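Local coordinates for nitrate transport protein (PDB 3KSX) that binds alkanesulfonates as a periplasmic solute-binding protein, presumably to deliver them to an ABC importer, and is captured here with the sulfonate MOPS, at residues Leu100-Trp105 / Gly211-Ser216; Ala29-Gly34 / Ile80-Ala85; Pro89-Gln94 / Val304-Ala309; Gly104-Thr109 / Pro272-Gln277. All coordinates share one frame; numbering follows the deposited sequence.

Contact 1: residues Leu100-Trp105 / Gly211-Ser216; sequences LLYVGW and GGFFLS
Tyr102 and Phe213 make a T-shaped pair, the CD2-CE2 edge of the tyrosine aimed into the phenylalanine face, with centroids 5.0 Å apart and planes at 88°. The touch is off-centre: Tyr102 CD2 lies 3.6 Å from Phe213 CG. Over one face of the tyrosine sits Leu215 CD1, a CH-pi contact 4.1 Å from the ring centroid, the two side chains running alongside each other in the same direction. Trp105 joins the cluster obliquely, its CD1 3.7 Å from Phe213 CE1. Its NE1 bonds to Thr210 O. The tyrosine hydroxyl is held by Gln94 and Gln287. Val103 CG1 packs on Ser216 CB at 3.6 Å. In the backbone, Phe214 O takes a nearly straight bond from Val103 N (2.9 Å, 176°) and a weak one from Gly104 N (3.4 Å), so two residues face one. This is a classic beta bulge. It interrupts an antiparallel pairing of the edge strand 100-106 with strand 212-217, the late-returning strand that runs against its neighbours in the 2-1-3-n-4 sheet of a type II periplasmic-binding-protein lobe.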
loop_
_atom_site.group_PDB
_atom_site.type_symbol
_atom_site.label_atom_id
_atom_site.label_comp_id
_atom_site.label_asym_id
_atom_site.label_seq_id
_atom_site.Cartn_x
_atom_site.Cartn_y
_atom_site.Cartn_z
ATOM N N LEU A 100 -16.306 -2.003 5.909
ATOM C CA LEU A 100 -15.810 -1.957 4.553
ATOM C C LEU A 100 -15.979 -3.288 3.864
ATOM O O LEU A 100 -16.177 -4.308 4.530
ATOM C CB LEU A 100 -14.318 -1.561 4.640
ATOM C CG LEU A 100 -13.416 -2.424 5.530
ATOM C CD1 LEU A 100 -12.925 -3.610 4.670
ATOM C CD2 LEU A 100 -12.170 -1.557 5.810
ATOM N N LEU A 101 -15.842 -3.297 2.526
ATOM C CA LEU A 101 -15.731 -4.512 1.800
ATOM C C LEU A 101 -14.361 -4.559 1.095
ATOM O O LEU A 101 -13.869 -3.516 0.699
ATOM C CB LEU A 101 -16.854 -4.544 0.725
ATOM C CG LEU A 101 -18.265 -4.790 1.218
ATOM C CD1 LEU A 101 -19.200 -4.640 -0.026
ATOM C CD2 LEU A 101 -18.436 -6.175 1.892
ATOM N N TYR A 102 -13.801 -5.762 0.916
ATOM C CA TYR A 102 -12.644 -5.991 0.025
ATOM C C TYR A 102 -13.267 -6.307 -1.307
ATOM O O TYR A 102 -13.993 -7.276 -1.379
ATOM C CB TYR A 102 -11.892 -7.234 0.506
ATOM C CG TYR A 102 -11.196 -7.095 1.836
ATOM C CD1 TYR A 102 -11.914 -7.215 3.045
ATOM C CD2 TYR A 102 -9.829 -6.891 1.889
ATOM C CE1 TYR A 102 -11.236 -7.149 4.335
ATOM C CE2 TYR A 102 -9.148 -6.824 3.114
ATOM C CZ TYR A 102 -9.846 -6.906 4.325
ATOM O OH TYR A 102 -9.149 -6.858 5.554
ATOM N N VAL A 103 -12.943 -5.575 -2.384
ATOM C CA VAL A 103 -13.651 -5.760 -3.643
ATOM C C VAL A 103 -12.612 -6.127 -4.751
ATOM O O VAL A 103 -12.946 -6.458 -5.902
ATOM C CB VAL A 103 -14.493 -4.466 -4.020
ATOM C CG1 VAL A 103 -15.527 -4.155 -2.880
ATOM C CG2 VAL A 103 -13.494 -3.214 -4.254
ATOM N N GLY A 104 -11.343 -6.060 -4.408
ATOM C CA GLY A 104 -10.323 -6.390 -5.374
ATOM C C GLY A 104 -8.980 -6.619 -4.731
ATOM O O GLY A 104 -8.742 -6.162 -3.598
ATOM N N TRP A 105 -8.131 -7.383 -5.423
ATOM C CA TRP A 105 -6.823 -7.796 -4.838
ATOM C C TRP A 105 -5.684 -7.449 -5.767
ATOM O O TRP A 105 -5.828 -7.655 -6.989
ATOM C CB TRP A 105 -6.827 -9.303 -4.465
ATOM C CG TRP A 105 -5.439 -9.888 -4.200
ATOM C CD1 TRP A 105 -4.598 -9.562 -3.209
ATOM C CD2 TRP A 105 -4.715 -10.801 -5.048
ATOM N NE1 TRP A 105 -3.406 -10.292 -3.300
ATOM C CE2 TRP A 105 -3.449 -11.030 -4.445
ATOM C CE3 TRP A 105 -5.033 -11.455 -6.237
ATOM C CZ2 TRP A 105 -2.480 -11.895 -5.001
ATOM C CZ3 TRP A 105 -4.068 -12.243 -6.831
ATOM C CH2 TRP A 105 -2.798 -12.472 -6.198
ATOM N N GLY A 211 -0.062 -8.865 -0.460
ATOM C CA GLY A 211 -0.245 -7.833 -1.486
ATOM C C GLY A 211 -1.144 -6.749 -0.884
ATOM O O GLY A 211 -0.991 -6.333 0.295
ATOM N N GLY A 212 -2.047 -6.246 -1.693
ATOM C CA GLY A 212 -2.862 -5.122 -1.197
ATOM C C GLY A 212 -4.298 -5.321 -1.704
ATOM O O GLY A 212 -4.613 -6.339 -2.359
ATOM N N PHE A 213 -5.142 -4.301 -1.488
ATOM C CA PHE A 213 -6.563 -4.479 -1.756
ATOM C C PHE A 213 -7.183 -3.207 -2.299
ATOM O O PHE A 213 -6.643 -2.120 -2.012
ATOM C CB PHE A 213 -7.273 -4.964 -0.465
ATOM C CG PHE A 213 -6.832 -6.323 -0.015
ATOM C CD1 PHE A 213 -7.214 -7.445 -0.750
ATOM C CD2 PHE A 213 -5.980 -6.496 1.049
ATOM C CE1 PHE A 213 -6.818 -8.695 -0.367
ATOM C CE2 PHE A 213 -5.547 -7.766 1.430
ATOM C CZ PHE A 213 -5.965 -8.875 0.678
ATOM N N PHE A 214 -8.247 -3.338 -3.105
ATOM C CA PHE A 214 -9.223 -2.267 -3.271
ATOM C C PHE A 214 -10.366 -2.447 -2.247
ATOM O O PHE A 214 -10.865 -3.561 -2.106
ATOM C CB PHE A 214 -9.670 -2.195 -4.720
ATOM C CG PHE A 214 -8.792 -1.309 -5.502
ATOM C CD1 PHE A 214 -7.540 -1.785 -5.968
ATOM C CD2 PHE A 214 -9.108 0.048 -5.646
ATOM C CE1 PHE A 214 -6.629 -0.889 -6.666
ATOM C CE2 PHE A 214 -8.267 0.909 -6.319
ATOM C CZ PHE A 214 -7.014 0.458 -6.814
ATOM N N LEU A 215 -10.643 -1.402 -1.453
ATOM C CA LEU A 215 -11.657 -1.341 -0.388
ATOM C C LEU A 215 -12.826 -0.458 -0.877
ATOM O O LEU A 215 -12.657 0.531 -1.584
ATOM C CB LEU A 215 -11.110 -0.820 0.970
ATOM C CG LEU A 215 -10.054 -1.707 1.697
ATOM C CD1 LEU A 215 -10.348 -3.246 1.508
ATOM C CD2 LEU A 215 -8.638 -1.426 1.134
ATOM N N SER A 216 -14.019 -0.805 -0.463
ATOM C CA SER A 216 -15.160 0.026 -0.840
ATOM C C SER A 216 -16.046 0.170 0.374
ATOM O O SER A 216 -16.002 -0.665 1.350
ATOM C CB SER A 216 -15.943 -0.676 -1.955
ATOM O OG SER A 216 -17.073 0.083 -2.396
#

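Contact 2: residues Ala29-Gly34 / Ile80-Ala85; sequences AQLRIG and IDLGGA
Leu31 opens the contact by laying CD1 4.0 Å from Leu82 CB; CG stands opposite the backbone N (chi1 167°), which swings the branch toward the neighbouring strand. Val231 of helix 225-244 covers both leucines. Arg32 follows with its backbone: its O accepts a bond from Asp81 N (3.0 Å) that arrives nearly along the C=O axis, while its N donates to a water 2.9 Å away. That water also reaches Asp81 OD2, a link that is tentative because the aspartate has two conformers. The arginine chain bends at its third torsion and carries NE to Ser79 O. Ile33 lies on the same face of the sheet as Leu82, its CD1 4.3 Å from Leu82 CD2, and its CA-H points at Leu82 O. Gly34 then gives its N to that same oxygen (2.7 Å, in the carbonyl plane) and takes a weak bond from Gly84 N on its own O. With no side chain here, Ile80 CD1 can lie 3.9 Å from Gly34 CA. Parallel backbone bonding and hydrocarbon packing therefore join the strands, and buried Leu82 N, lacking any partner in the model, presumably costs some stability.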
loop_
_atom_site.group_PDB
_atom_site.type_symbol
_atom_site.label_atom_id
_atom_site.label_comp_id
_atom_site.label_asym_id
_atom_site.label_seq_id
_atom_site.Cartn_x
_atom_site.Cartn_y
_atom_site.Cartn_z
ATOM N N ALA A 29 -23.819 8.754 -9.855
ATOM C CA ALA A 29 -23.605 10.166 -10.161
ATOM C C ALA A 29 -22.117 10.516 -9.990
ATOM O O ALA A 29 -21.566 11.335 -10.746
ATOM C CB ALA A 29 -24.413 11.027 -9.235
ATOM N N GLN A 30 -21.464 9.876 -9.014
ATOM C CA GLN A 30 -20.124 10.292 -8.648
ATOM C C GLN A 30 -19.316 9.074 -8.119
ATOM O O GLN A 30 -19.887 8.139 -7.523
ATOM C CB GLN A 30 -20.188 11.386 -7.565
ATOM C CG GLN A 30 -18.804 12.035 -7.396
ATOM C CD GLN A 30 -18.722 13.150 -6.340
ATOM O OE1 GLN A 30 -19.511 13.198 -5.390
ATOM N NE2 GLN A 30 -17.726 14.024 -6.494
ATOM N N LEU A 31 -18.001 9.100 -8.347
ATOM C CA LEU A 31 -17.086 8.133 -7.739
ATOM C C LEU A 31 -15.959 8.963 -7.162
ATOM O O LEU A 31 -15.166 9.533 -7.933
ATOM C CB LEU A 31 -16.534 7.178 -8.800
ATOM C CG LEU A 31 -15.319 6.338 -8.311
ATOM C CD1 LEU A 31 -15.654 5.522 -7.034
ATOM C CD2 LEU A 31 -14.845 5.453 -9.413
ATOM N N ARG A 32 -15.883 9.067 -5.832
ATOM C CA ARG A 32 -14.790 9.746 -5.184
ATOM C C ARG A 32 -13.852 8.619 -4.760
ATOM O O ARG A 32 -14.240 7.811 -3.891
ATOM C CB ARG A 32 -15.267 10.510 -3.921
ATOM C CG ARG A 32 -16.057 11.808 -4.249
ATOM C CD ARG A 32 -16.411 12.741 -3.038
ATOM N NE ARG A 32 -15.309 12.923 -2.129
ATOM C CZ ARG A 32 -14.369 13.882 -2.096
ATOM N NH1 ARG A 32 -14.302 14.859 -2.958
ATOM N NH2 ARG A 32 -13.448 13.847 -1.109
ATOM N N ILE A 33 -12.728 8.487 -5.493
ATOM C CA ILE A 33 -11.815 7.336 -5.336
ATOM C C ILE A 33 -10.480 7.767 -4.714
ATOM O O ILE A 33 -9.872 8.760 -5.121
ATOM C CB ILE A 33 -11.696 6.562 -6.654
ATOM C CG1 ILE A 33 -10.595 5.544 -6.643
ATOM C CG2 ILE A 33 -11.493 7.534 -7.849
ATOM C CD1 ILE A 33 -10.557 4.652 -7.900
ATOM N N GLY A 34 -10.058 7.097 -3.652
ATOM C CA GLY A 34 -8.805 7.437 -3.062
ATOM C C GLY A 34 -7.624 6.672 -3.642
ATOM O O GLY A 34 -7.733 5.514 -4.044
ATOM N N ILE A 80 -14.491 9.279 0.781
ATOM C CA ILE A 80 -14.312 8.542 -0.487
ATOM C C ILE A 80 -15.176 7.294 -0.349
ATOM O O ILE A 80 -15.543 6.926 0.761
ATOM C CB ILE A 80 -12.819 8.166 -0.700
ATOM C CG1 ILE A 80 -12.277 7.309 0.500
ATOM C CG2 ILE A 80 -11.974 9.437 -1.023
ATOM C CD1 ILE A 80 -10.869 6.759 0.201
ATOM N N ASP A 81 -15.370 6.566 -1.419
ATOM C CA ASP A 81 -16.205 5.385 -1.409
ATOM C C ASP A 81 -15.458 4.150 -1.912
ATOM O O ASP A 81 -15.957 3.036 -1.818
ATOM C CB ASP A 81 -17.410 5.666 -2.274
ATOM C CG ASP A 81 -18.339 6.605 -1.616
ATOM O OD1 ASP A 81 -18.325 6.662 -0.389
ATOM O OD2 ASP A 81 -19.097 7.267 -2.284
ATOM N N LEU A 82 -14.261 4.376 -2.484
ATOM C CA LEU A 82 -13.420 3.336 -3.036
ATOM C C LEU A 82 -11.966 3.771 -2.917
ATOM O O LEU A 82 -11.664 4.972 -3.110
ATOM C CB LEU A 82 -13.768 3.106 -4.526
ATOM C CG LEU A 82 -13.139 1.950 -5.314
ATOM C CD1 LEU A 82 -13.428 0.569 -4.715
ATOM C CD2 LEU A 82 -13.741 1.967 -6.707
ATOM N N GLY A 83 -11.048 2.855 -2.605
ATOM C CA GLY A 83 -9.627 3.277 -2.562
ATOM C C GLY A 83 -8.687 2.089 -2.456
ATOM O O GLY A 83 -9.124 0.992 -2.076
ATOM N N GLY A 84 -7.415 2.298 -2.837
ATOM C CA GLY A 84 -6.419 1.226 -2.792
ATOM C C GLY A 84 -5.498 1.328 -1.616
ATOM O O GLY A 84 -4.957 2.423 -1.313
ATOM N N ALA A 85 -5.208 0.207 -1.002
ATOM C CA ALA A 85 -4.280 0.247 0.140
ATOM C C ALA A 85 -3.581 -1.083 0.249
ATOM O O ALA A 85 -3.988 -2.062 -0.419
ATOM C CB ALA A 85 -5.059 0.488 1.383
HETATM O O HOH W 1 -18.513 9.082 -4.585
#

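Contact 3: residues Pro89-Gln94 / Val304-Ala309; sequences PPLFAQ and VLVAPA
Gln94 and Leu91, one turn apart on helix 88-95, pack against the loop 304-309 near the C-terminal end of the chain. The helix belongs to a beta-alpha-beta crossover of the periplasmic-binding-protein lobe, linking strand 82-86 to the parallel strand 100-106, and the loop lies over its flank. In the first shell Gln94 and Val304 cross at about a right angle. Val304 CG1 lies over one face of the glutamine amide, 3.5 Å from Gln94 CD, and also meets the glutamine CB. Its other branch, CG2, rests 3.7 Å from Leu91 O on the helix backbone. Leu91 presents CD2 to both valines, 4.0 Å from Val304 CG1 and 3.9 Å from Val306 CG2. The leucine bond from CA to CB does not aim at the loop; the extended end of the chain (chi2 175°) closes the distance.

Further out, the side chain of Gln288 in helix 281-296 bonds the loop at Val306 N and Val304 O, which probably steadies its shape. The 3-10 turn that follows is held by Ala309 N to Val306 O (2.9 Å), and Ala309 O is tied to the backbone of Tyr102. The same tyrosine sets the amide of Gln94: its OH bonds to OE1, which leaves NE2 turned to the loop. There NE2 makes a weak, bent bond to Leu305 O (3.1 Å, 128° at the hydrogen), and on the same nitrogen Ala309 presses its CB at 3.5 Å.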
loop_
_atom_site.group_PDB
_atom_site.type_symbol
_atom_site.label_atom_id
_atom_site.label_comp_id
_atom_site.label_asym_id
_atom_site.label_seq_id
_atom_site.Cartn_x
_atom_site.Cartn_y
_atom_site.Cartn_z
ATOM N N PRO A 89 -3.821 -1.919 6.320
ATOM C CA PRO A 89 -4.777 -0.844 6.676
ATOM C C PRO A 89 -6.237 -1.324 6.921
ATOM O O PRO A 89 -6.840 -0.958 7.966
ATOM C CB PRO A 89 -4.672 0.138 5.538
ATOM C CG PRO A 89 -3.122 0.038 5.130
ATOM C CD PRO A 89 -2.920 -1.499 5.227
ATOM N N PRO A 90 -6.781 -2.184 6.039
ATOM C CA PRO A 90 -8.133 -2.623 6.287
ATOM C C PRO A 90 -8.317 -3.441 7.543
ATOM O O PRO A 90 -9.402 -3.419 8.111
ATOM C CB PRO A 90 -8.533 -3.426 5.041
ATOM C CG PRO A 90 -7.250 -3.695 4.285
ATOM C CD PRO A 90 -6.249 -2.636 4.736
ATOM N N LEU A 91 -7.280 -4.173 7.973
ATOM C CA LEU A 91 -7.338 -4.952 9.200
ATOM C C LEU A 91 -7.468 -3.974 10.371
ATOM O O LEU A 91 -8.271 -4.140 11.298
ATOM C CB LEU A 91 -6.066 -5.813 9.310
ATOM C CG LEU A 91 -6.000 -6.985 8.321
ATOM C CD1 LEU A 91 -4.627 -7.732 8.421
ATOM C CD2 LEU A 91 -7.196 -7.892 8.488
ATOM N N PHE A 92 -6.667 -2.920 10.320
ATOM C CA PHE A 92 -6.788 -1.934 11.408
ATOM C C PHE A 92 -8.121 -1.250 11.348
ATOM O O PHE A 92 -8.668 -0.998 12.360
ATOM C CB PHE A 92 -5.645 -0.888 11.358
ATOM C CG PHE A 92 -4.408 -1.317 12.089
ATOM C CD1 PHE A 92 -3.675 -2.430 11.659
ATOM C CD2 PHE A 92 -3.930 -0.604 13.196
ATOM C CE1 PHE A 92 -2.526 -2.852 12.364
ATOM C CE2 PHE A 92 -2.732 -1.033 13.888
ATOM C CZ PHE A 92 -2.063 -2.151 13.471
ATOM N N ALA A 93 -8.628 -0.887 10.166
ATOM C CA ALA A 93 -9.982 -0.297 10.047
ATOM C C ALA A 93 -11.129 -1.189 10.540
ATOM O O ALA A 93 -11.956 -0.710 11.316
ATOM C CB ALA A 93 -10.230 0.150 8.603
ATOM N N GLN A 94 -11.159 -2.480 10.129
ATOM C CA GLN A 94 -12.087 -3.503 10.677
ATOM C C GLN A 94 -11.989 -3.612 12.186
ATOM O O GLN A 94 -13.033 -3.616 12.893
ATOM C CB GLN A 94 -11.746 -4.849 10.062
ATOM C CG GLN A 94 -12.218 -5.013 8.610
ATOM C CD GLN A 94 -12.031 -6.436 8.097
ATOM O OE1 GLN A 94 -10.960 -6.799 7.684
ATOM N NE2 GLN A 94 -13.116 -7.261 8.151
ATOM N N VAL A 304 -9.949 -10.029 14.063
ATOM C CA VAL A 304 -10.712 -9.470 12.953
ATOM C C VAL A 304 -11.122 -10.657 12.116
ATOM O O VAL A 304 -10.303 -11.524 11.884
ATOM C CB VAL A 304 -9.865 -8.507 12.085
ATOM C CG1 VAL A 304 -10.540 -8.280 10.705
ATOM C CG2 VAL A 304 -9.652 -7.181 12.844
ATOM N N LEU A 305 -12.357 -10.670 11.653
ATOM C CA LEU A 305 -12.853 -11.705 10.698
ATOM C C LEU A 305 -12.921 -11.135 9.314
ATOM O O LEU A 305 -13.734 -10.232 8.994
ATOM C CB LEU A 305 -14.206 -12.260 11.143
ATOM C CG LEU A 305 -13.980 -12.984 12.472
ATOM C CD1 LEU A 305 -15.343 -13.073 13.213
ATOM C CD2 LEU A 305 -13.332 -14.333 12.222
ATOM N N VAL A 306 -12.058 -11.663 8.472
ATOM C CA VAL A 306 -11.951 -11.107 7.110
ATOM C C VAL A 306 -13.085 -11.555 6.158
ATOM O O VAL A 306 -13.614 -10.729 5.365
ATOM C CB VAL A 306 -10.562 -11.528 6.497
ATOM C CG1 VAL A 306 -10.561 -11.177 4.997
ATOM C CG2 VAL A 306 -9.377 -10.882 7.290
ATOM N N ALA A 307 -13.405 -12.866 6.165
ATOM C CA ALA A 307 -14.300 -13.435 5.174
ATOM C C ALA A 307 -15.650 -12.690 5.080
ATOM O O ALA A 307 -16.183 -12.486 3.988
ATOM C CB ALA A 307 -14.509 -14.992 5.433
ATOM N N PRO A 308 -16.244 -12.265 6.233
ATOM C CA PRO A 308 -17.560 -11.619 5.926
ATOM C C PRO A 308 -17.503 -10.242 5.256
ATOM O O PRO A 308 -18.554 -9.708 4.887
ATOM C CB PRO A 308 -18.210 -11.447 7.279
ATOM C CG PRO A 308 -17.389 -12.297 8.275
ATOM C CD PRO A 308 -16.059 -12.581 7.674
ATOM N N ALA A 309 -16.301 -9.658 5.179
ATOM C CA ALA A 309 -16.051 -8.399 4.496
ATOM C C ALA A 309 -15.659 -8.610 3.035
ATOM O O ALA A 309 -15.371 -7.643 2.363
ATOM C CB ALA A 309 -15.000 -7.584 5.255
#

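Contact 4: residues Gly104-Thr109 / Pro272-Gln277; sequences GWVPPT and PPASVQ
Trp105 and Gln277 face each other as a single antiparallel bridge, and the tryptophan side chain continues the contact beyond it. Starting at its root, Trp105 CB lies 3.6 Å from Gln277 O. The CE3-CZ3 edge of the six-membered ring then runs along the glutamine: CE3 is 3.6 Å from Gln277 CG, and CZ3 comes 3.8 Å from Gln277 CD. The two side chains point the same way, the glutamine amide plane standing steeply to the ring, 79° away. Over one face of the indole lies the nitrogen of Pro107, two residues on.

The backbones join as well. Gln277 N gives Trp105 O a bond of 2.8 Å, in the carbonyl plane, and Trp105 N returns one to Gln277 O whose modelled length is doubtfully short. Loop 272-277 thus adds a short rung to the edge strand 100-106 of the lobe's sheet, on the side away from strand 212-217. Just past this strand the chain leaves for the second sheet, as in the two-lobed periplasmic binding proteins, and Thr109 OG1 on that path makes a weak hydrogen bond to the bound MOPS.

Further packing runs along the loop. Val276 CG2 sits 3.8 Å from Gly104 CA, in the room left by the missing side chain, and packs on Phe214 as well. Pro107 CD rests 3.8 Å from Ala274 CB and 3.3 Å from Ser275 O. Ala274 N is held by Asp239 of helix 225-244, and Val276 O by Asn236 one turn earlier.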
loop_
_atom_site.group_PDB
_atom_site.type_symbol
_atom_site.label_atom_id
_atom_site.label_comp_id
_atom_site.label_asym_id
_atom_site.label_seq_id
_atom_site.Cartn_x
_atom_site.Cartn_y
_atom_site.Cartn_z
ATOM N N GLY A 104 -11.343 -6.060 -4.408
ATOM C CA GLY A 104 -10.323 -6.390 -5.374
ATOM C C GLY A 104 -8.980 -6.619 -4.731
ATOM O O GLY A 104 -8.742 -6.162 -3.598
ATOM N N TRP A 105 -8.131 -7.383 -5.423
ATOM C CA TRP A 105 -6.823 -7.796 -4.838
ATOM C C TRP A 105 -5.684 -7.449 -5.767
ATOM O O TRP A 105 -5.828 -7.655 -6.989
ATOM C CB TRP A 105 -6.827 -9.303 -4.465
ATOM C CG TRP A 105 -5.439 -9.888 -4.200
ATOM C CD1 TRP A 105 -4.598 -9.562 -3.209
ATOM C CD2 TRP A 105 -4.715 -10.801 -5.048
ATOM N NE1 TRP A 105 -3.406 -10.292 -3.300
ATOM C CE2 TRP A 105 -3.449 -11.030 -4.445
ATOM C CE3 TRP A 105 -5.033 -11.455 -6.237
ATOM C CZ2 TRP A 105 -2.480 -11.895 -5.001
ATOM C CZ3 TRP A 105 -4.068 -12.243 -6.831
ATOM C CH2 TRP A 105 -2.798 -12.472 -6.198
ATOM N N VAL A 106 -4.586 -6.935 -5.183
ATOM C CA VAL A 106 -3.459 -6.387 -5.900
ATOM C C VAL A 106 -2.298 -7.309 -5.484
ATOM O O VAL A 106 -1.962 -7.389 -4.300
ATOM C CB VAL A 106 -3.102 -4.946 -5.366
ATOM C CG1 VAL A 106 -1.875 -4.441 -6.097
ATOM C CG2 VAL A 106 -4.287 -3.943 -5.566
ATOM N N PRO A 107 -1.719 -8.064 -6.422
ATOM C CA PRO A 107 -0.641 -8.942 -5.989
ATOM C C PRO A 107 0.597 -8.222 -5.372
ATOM O O PRO A 107 0.818 -7.007 -5.554
ATOM C CB PRO A 107 -0.287 -9.647 -7.261
ATOM C CG PRO A 107 -1.670 -9.609 -8.035
ATOM C CD PRO A 107 -1.923 -8.181 -7.870
ATOM N N PRO A 108 1.372 -8.954 -4.575
ATOM C CA PRO A 108 2.353 -8.198 -3.814
ATOM C C PRO A 108 3.592 -7.791 -4.625
ATOM O O PRO A 108 3.872 -8.327 -5.719
ATOM C CB PRO A 108 2.808 -9.226 -2.720
ATOM C CG PRO A 108 2.636 -10.555 -3.427
ATOM C CD PRO A 108 1.342 -10.367 -4.196
ATOM N N THR A 109 4.322 -6.823 -4.104
ATOM C CA THR A 109 5.559 -6.316 -4.737
ATOM C C THR A 109 6.670 -6.314 -3.704
ATOM O O THR A 109 7.018 -5.260 -3.117
ATOM C CB THR A 109 5.323 -4.888 -5.360
ATOM O OG1 THR A 109 4.808 -4.039 -4.379
ATOM C CG2 THR A 109 4.292 -4.937 -6.411
ATOM N N PRO A 272 6.919 -6.891 -10.225
ATOM C CA PRO A 272 6.389 -7.801 -11.296
ATOM C C PRO A 272 5.040 -7.228 -11.715
ATOM O O PRO A 272 4.546 -6.374 -10.991
ATOM C CB PRO A 272 6.190 -9.146 -10.560
ATOM C CG PRO A 272 6.032 -8.783 -9.060
ATOM C CD PRO A 272 6.709 -7.422 -8.854
ATOM N N PRO A 273 4.427 -7.679 -12.843
ATOM C CA PRO A 273 2.982 -7.286 -13.004
ATOM C C PRO A 273 2.123 -7.498 -11.739
ATOM O O PRO A 273 2.385 -8.462 -10.961
ATOM C CB PRO A 273 2.503 -8.177 -14.147
ATOM C CG PRO A 273 3.767 -8.300 -15.025
ATOM C CD PRO A 273 4.963 -8.341 -14.045
ATOM N N ALA A 274 1.154 -6.598 -11.508
ATOM C CA ALA A 274 0.288 -6.626 -10.295
ATOM C C ALA A 274 -1.091 -5.974 -10.497
ATOM O O ALA A 274 -1.414 -4.961 -9.839
ATOM C CB ALA A 274 0.998 -6.005 -9.049
ATOM N N SER A 275 -1.889 -6.545 -11.404
ATOM C CA SER A 275 -3.203 -6.015 -11.756
ATOM C C SER A 275 -4.252 -6.345 -10.679
ATOM O O SER A 275 -4.226 -7.431 -10.061
ATOM C CB SER A 275 -3.611 -6.572 -13.126
ATOM O OG SER A 275 -3.476 -7.974 -13.136
ATOM N N VAL A 276 -5.182 -5.440 -10.444
ATOM C CA VAL A 276 -6.261 -5.719 -9.495
ATOM C C VAL A 276 -7.140 -6.814 -10.087
ATOM O O VAL A 276 -7.465 -6.764 -11.254
ATOM C CB VAL A 276 -7.026 -4.460 -9.055
ATOM C CG1 VAL A 276 -7.679 -3.772 -10.217
ATOM C CG2 VAL A 276 -8.083 -4.835 -7.964
ATOM N N GLN A 277 -7.410 -7.849 -9.306
ATOM C CA GLN A 277 -8.350 -8.935 -9.700
ATOM C C GLN A 277 -9.137 -9.394 -8.490
ATOM O O GLN A 277 -8.902 -8.887 -7.332
ATOM C CB GLN A 277 -7.570 -10.073 -10.233
ATOM C CG GLN A 277 -6.283 -10.282 -9.434
ATOM C CD GLN A 277 -5.273 -11.100 -10.209
ATOM O OE1 GLN A 277 -4.363 -10.564 -10.856
ATOM N NE2 GLN A 277 -5.406 -12.406 -10.119
#

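Overall arrangement
From the N terminus, contact 2 closes first, pairing the opening strand 30-36 with strand 82-86 and ending before any other contact begins. Helix 88-95 then opens contact 3, which waits until 304-309 to close and so encloses the other two. Strand 100-106 starts both of those, which share Gly104 and Trp105, contact 1 closing first at 211-216 and contact 4 later at 272-277. Strand 212-217 lies between 82-86 and 100-106, bonding to both and uniting contacts 1 and 2 in one sheet. Contact 4 borders its edge, while contact 3 ties the crossover helix to the chain's last modelled loop.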